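Local structure of genome polyprotein (Chicken sicinivirus JSY, 6QWT) at residues Gln269-Val272 with Gln273-Tyr276; Leu21-Ser24 with Pro25-Ala29. The protein probably catalyses template-directed RNA synthesis as the 3Dpol RNA-dependent RNA polymerase, the C-terminal piece of the viral polyprotein, which copies the viral genome. All coordinates share one frame; numbering follows the deposited sequence.

Contact 1 (Gln269-Val272 with Gln273-Tyr276)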
loop_
_atom_site.group_PDB
_atom_site.type_symbol
_atom_site.label_atom_id
_atom_site.label_comp_id
_atom_site.label_asym_id
_atom_site.label_seq_id
_atom_site.Cartn_x
_atom_site.Cartn_y
_atom_site.Cartn_z
ATOM N N GLN A 269 5.250 -19.418 -10.154
ATOM C CA GLN A 269 3.940 -19.857 -9.682
ATOM C C GLN A 269 3.986 -20.272 -8.216
ATOM O O GLN A 269 3.045 -20.007 -7.458
ATOM C CB GLN A 269 3.428 -21.014 -10.540
ATOM C CG GLN A 269 3.072 -20.631 -11.966
ATOM C CD GLN A 269 4.080 -21.154 -12.969
ATOM O OE1 GLN A 269 5.286 -21.172 -12.706
ATOM N NE2 GLN A 269 3.593 -21.581 -14.129
ATOM N N LYS A 270 5.076 -20.921 -7.796
ATOM C CA LYS A 270 5.168 -21.384 -6.415
ATOM C C LYS A 270 5.288 -20.217 -5.443
ATOM O O LYS A 270 4.719 -20.257 -4.346
ATOM C CB LYS A 270 6.345 -22.346 -6.262
ATOM C CG LYS A 270 6.100 -23.722 -6.879
ATOM C CD LYS A 270 5.466 -24.675 -5.874
ATOM C CE LYS A 270 4.977 -25.956 -6.542
ATOM N NZ LYS A 270 3.512 -25.927 -6.821
ATOM N N TYR A 271 6.013 -19.161 -5.822
ATOM C CA TYR A 271 6.104 -18.006 -4.933
ATOM C C TYR A 271 4.769 -17.279 -4.839
ATOM O O TYR A 271 4.385 -16.811 -3.761
ATOM C CB TYR A 271 7.199 -17.047 -5.394
ATOM C CG TYR A 271 7.550 -16.016 -4.340
ATOM C CD1 TYR A 271 8.607 -16.225 -3.461
ATOM C CD2 TYR A 271 6.810 -14.846 -4.207
ATOM C CE1 TYR A 271 8.924 -15.287 -2.488
ATOM C CE2 TYR A 271 7.116 -13.909 -3.240
ATOM C CZ TYR A 271 8.176 -14.132 -2.383
ATOM O OH TYR A 271 8.487 -13.196 -1.419
ATOM N N VAL A 272 4.049 -17.166 -5.957
ATOM C CA VAL A 272 2.731 -16.542 -5.910
ATOM C C VAL A 272 1.774 -17.378 -5.072
ATOM O O VAL A 272 0.904 -16.834 -4.379
ATOM C CB VAL A 272 2.204 -16.310 -7.340
ATOM C CG1 VAL A 272 0.784 -15.760 -7.315
ATOM C CG2 VAL A 272 3.130 -15.358 -8.085
ATOM N N GLN A 273 1.933 -18.705 -5.085
ATOM C CA GLN A 273 1.112 -19.543 -4.219
ATOM C C GLN A 273 1.371 -19.235 -2.749
ATOM O O GLN A 273 0.439 -19.228 -1.934
ATOM C CB GLN A 273 1.358 -21.024 -4.506
ATOM C CG GLN A 273 0.459 -21.939 -3.680
ATOM C CD GLN A 273 0.599 -23.403 -4.039
ATOM O OE1 GLN A 273 1.704 -23.905 -4.241
ATOM N NE2 GLN A 273 -0.530 -24.100 -4.116
ATOM N N SER A 274 2.628 -18.963 -2.391
ATOM C CA SER A 274 2.941 -18.577 -1.018
ATOM C C SER A 274 2.350 -17.226 -0.641
ATOM O O SER A 274 2.430 -16.837 0.529
ATOM C CB SER A 274 4.460 -18.563 -0.801
ATOM O OG SER A 274 5.033 -17.333 -1.211
ATOM N N ILE A 275 1.766 -16.511 -1.596
ATOM C CA ILE A 275 1.101 -15.246 -1.332
ATOM C C ILE A 275 -0.395 -15.430 -1.106
ATOM O O ILE A 275 -0.950 -14.866 -0.162
ATOM C CB ILE A 275 1.378 -14.255 -2.483
ATOM C CG1 ILE A 275 2.782 -13.669 -2.347
ATOM C CG2 ILE A 275 0.344 -13.139 -2.502
ATOM C CD1 ILE A 275 3.257 -12.951 -3.579
ATOM N N TYR A 276 -1.068 -16.221 -1.947
ATOM C CA TYR A 276 -2.505 -16.414 -1.777
ATOM C C TYR A 276 -2.856 -17.624 -0.919
ATOM O O TYR A 276 -4.016 -17.761 -0.516
ATOM C CB TYR A 276 -3.214 -16.510 -3.141
ATOM C CG TYR A 276 -2.865 -17.698 -4.024
ATOM C CD1 TYR A 276 -2.071 -17.530 -5.150
ATOM C CD2 TYR A 276 -3.371 -18.971 -3.763
ATOM C CE1 TYR A 276 -1.763 -18.595 -5.977
ATOM C CE2 TYR A 276 -3.063 -20.045 -4.583
ATOM C CZ TYR A 276 -2.257 -19.847 -5.691
ATOM O OH TYR A 276 -1.940 -20.897 -6.522
HETATM O O HOH W 1 0.446 -19.921 -8.361
HETATM O O HOH W 2 4.019 -22.426 -2.502
#

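Contact 2 (Leu21-Ser24 with Pro25-Ala29)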
loop_
_atom_site.group_PDB
_atom_site.type_symbol
_atom_site.label_atom_id
_atom_site.label_comp_id
_atom_site.label_asym_id
_atom_site.label_seq_id
_atom_site.Cartn_x
_atom_site.Cartn_y
_atom_site.Cartn_z
ATOM N N LEU A 21 2.160 5.813 20.275
ATOM C CA LEU A 21 1.699 7.169 20.010
ATOM C C LEU A 21 1.302 7.835 21.320
ATOM O O LEU A 21 0.419 7.344 22.033
ATOM C CB LEU A 21 0.523 7.150 19.036
ATOM C CG LEU A 21 0.848 6.833 17.576
ATOM C CD1 LEU A 21 -0.414 6.469 16.804
ATOM C CD2 LEU A 21 1.559 8.009 16.927
ATOM N N VAL A 22 1.959 8.949 21.641
ATOM C CA VAL A 22 1.662 9.722 22.837
ATOM C C VAL A 22 1.370 11.158 22.422
ATOM O O VAL A 22 1.760 11.611 21.344
ATOM C CB VAL A 22 2.812 9.670 23.865
ATOM C CG1 VAL A 22 3.083 8.226 24.285
ATOM C CG2 VAL A 22 4.066 10.296 23.289
ATOM N N LYS A 23 0.657 11.871 23.293
ATOM C CA LYS A 23 0.273 13.245 22.998
ATOM C C LYS A 23 1.505 14.122 22.806
ATOM O O LYS A 23 2.474 14.040 23.566
ATOM C CB LYS A 23 -0.604 13.801 24.116
ATOM C CG LYS A 23 -1.950 13.102 24.241
ATOM C CD LYS A 23 -2.794 13.718 25.345
ATOM C CE LYS A 23 -4.163 13.063 25.427
ATOM N NZ LYS A 23 -4.963 13.612 26.557
ATOM N N SER A 24 1.463 14.954 21.775
ATOM C CA SER A 24 2.567 15.827 21.406
ATOM C C SER A 24 2.403 17.187 22.066
ATOM O O SER A 24 1.347 17.507 22.615
ATOM C CB SER A 24 2.625 15.954 19.885
ATOM O OG SER A 24 1.782 16.998 19.425
ATOM N N PRO A 25 3.445 18.027 22.039
ATOM C CA PRO A 25 3.302 19.395 22.570
ATOM C C PRO A 25 2.238 20.230 21.867
ATOM O O PRO A 25 1.908 21.316 22.360
ATOM C CB PRO A 25 4.697 20.001 22.365
ATOM C CG PRO A 25 5.616 18.829 22.356
ATOM C CD PRO A 25 4.847 17.721 21.693
ATOM N N ALA A 26 1.694 19.766 20.741
ATOM C CA ALA A 26 0.665 20.493 20.011
ATOM C C ALA A 26 -0.717 19.870 20.177
ATOM O O ALA A 26 -1.628 20.187 19.407
ATOM C CB ALA A 26 1.030 20.578 18.528
ATOM N N TYR A 27 -0.898 19.019 21.195
ATOM C CA TYR A 27 -2.092 18.178 21.275
ATOM C C TYR A 27 -3.393 18.981 21.345
ATOM O O TYR A 27 -4.432 18.509 20.876
ATOM C CB TYR A 27 -2.002 17.240 22.480
ATOM C CG TYR A 27 -3.304 16.526 22.754
ATOM C CD1 TYR A 27 -4.170 16.970 23.745
ATOM C CD2 TYR A 27 -3.680 15.420 22.003
ATOM C CE1 TYR A 27 -5.369 16.328 23.988
ATOM C CE2 TYR A 27 -4.875 14.768 22.241
ATOM C CZ TYR A 27 -5.716 15.228 23.234
ATOM O OH TYR A 27 -6.908 14.581 23.475
ATOM N N GLY A 28 -3.384 20.163 21.939
ATOM C CA GLY A 28 -4.660 20.850 21.971
ATOM C C GLY A 28 -5.008 21.705 20.767
ATOM O O GLY A 28 -6.055 22.362 20.783
ATOM N N ALA A 29 -4.182 21.697 19.713
ATOM C CA ALA A 29 -4.277 22.714 18.663
ATOM C C ALA A 29 -5.601 22.652 17.907
ATOM O O ALA A 29 -6.202 23.693 17.619
ATOM C CB ALA A 29 -3.103 22.568 17.693
#

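Contact 1 (Gln269-Val272 with Gln273-Tyr276)
Gln269-Val272 and Gln273-Tyr276 form the last turns of one helix, tied by backbone bonds from Gln273 N to Gln269 O (2.9 Å), Ser274 N to Lys270 O (3.1 Å) and Tyr276 N to Val272 O (3.2 Å). Val272 O takes a second bond from Ile275 N at 2.9 Å; one oxygen thus serves an i+3 and an i+4 donor in the last turn. With chi1 at 84°, the Ser274 hydroxyl turns back between its own N and carbonyl carbon, and OG donates to Tyr271 O at 2.7 Å. The same OG lies above the centre of the Tyr271 ring and also bonds the Tyr151 hydroxyl. Tyr271 extends its own OH to Ala182 O, while its CE2 meets Ile275 CD1 at 4.0 Å, the two side chains slanting across each other. One turn round, the Val272 methyl CG1 packs 4.0 Å from Tyr276 CD1. A chi1 of 65° folds the Tyr276 ring back along the helix, one face over Gln273 CA. Its OH thereby reaches a water, which donates to Gln269 O at 2.8 Å, linking the end of the helix to a carbonyl seven residues earlier. Lys270 and Gln273 run alongside each other at the exposed surface. The chemistry thus differs round the helix: on the buried side a serine hydroxyl occupies a tyrosine carbonyl and joins a second tyrosine, while on the Tyr276 side a water adds a second donor to the carbonyl of Gln269.

Contact 2 (Leu21-Ser24 with Pro25-Ala29)
Lys23 and Tyr27 meet through two complementary torsions: the lysine chain leaves with CG beside its backbone N (chi1 -66°) and then runs fully extended, while the tyrosine swings CG beside its carbonyl carbon (chi1 170°), laying one ring face against that chain. Lys23 CD stands 3.6 Å from the centroid of the Tyr27 ring, almost exactly on its normal, a CH-pi contact over the centre. Farther along, CE comes within 3.5 Å of Tyr27 CZ. The ammonium NZ has by then moved off toward the hydroxyl end, 4.2 Å from the Tyr27 ring centroid and 34° off the normal, which makes the cation-pi component off-centre. The aliphatic part of the lysine therefore covers the face more squarely than the charge does. A type I beta turn from Ser24 to Tyr27 brings the pair together, closed by Tyr27 N to Ser24 O at 3.1 Å. Ser24 strengthens it from its side chain: OG accepts from Ala26 N at 3.1 Å in an ST turn, and bonds Val409 O as well, so the hydroxyl has two partners. Across the Ser-Pro linkage, the proline ring brings Pro25 CD within 3.4 Å of Ser24 CB. A second type I turn follows at once, with Ala29 N on Ala26 O at 3.0 Å. The strand 22-23 that leads into these turns pairs antiparallel with strand 411-412, Phe417 at the start of helix 417-428 packs on Ser24, Pro25 and Ala26, and helix 433-449 receives Ala26 and Ala29 through Val443, Cys447, Thr442 and Gln446.

Overall arrangement
Contacts 1 and 2 lie on opposite sides of the chain's centre, their own centres about 43 Å apart and their nearest atoms about 27 Å apart. Contact 1 ends a helix leading into strand 277-282 of the five-stranded mixed sheet, probably part of the fingers, as in other picornaviral polymerases. Contact 2, far earlier in the sequence, fastens the N-terminal region to strand 411-412 and helices 417-428 and 433-449, consistent with the fingers-to-thumb bridge of this family. The palm, at the base of fingers and thumb, has the hairpin of strands 327-332 and 335-340 that carries the YGDD motif; neither contact includes residues of that hairpin.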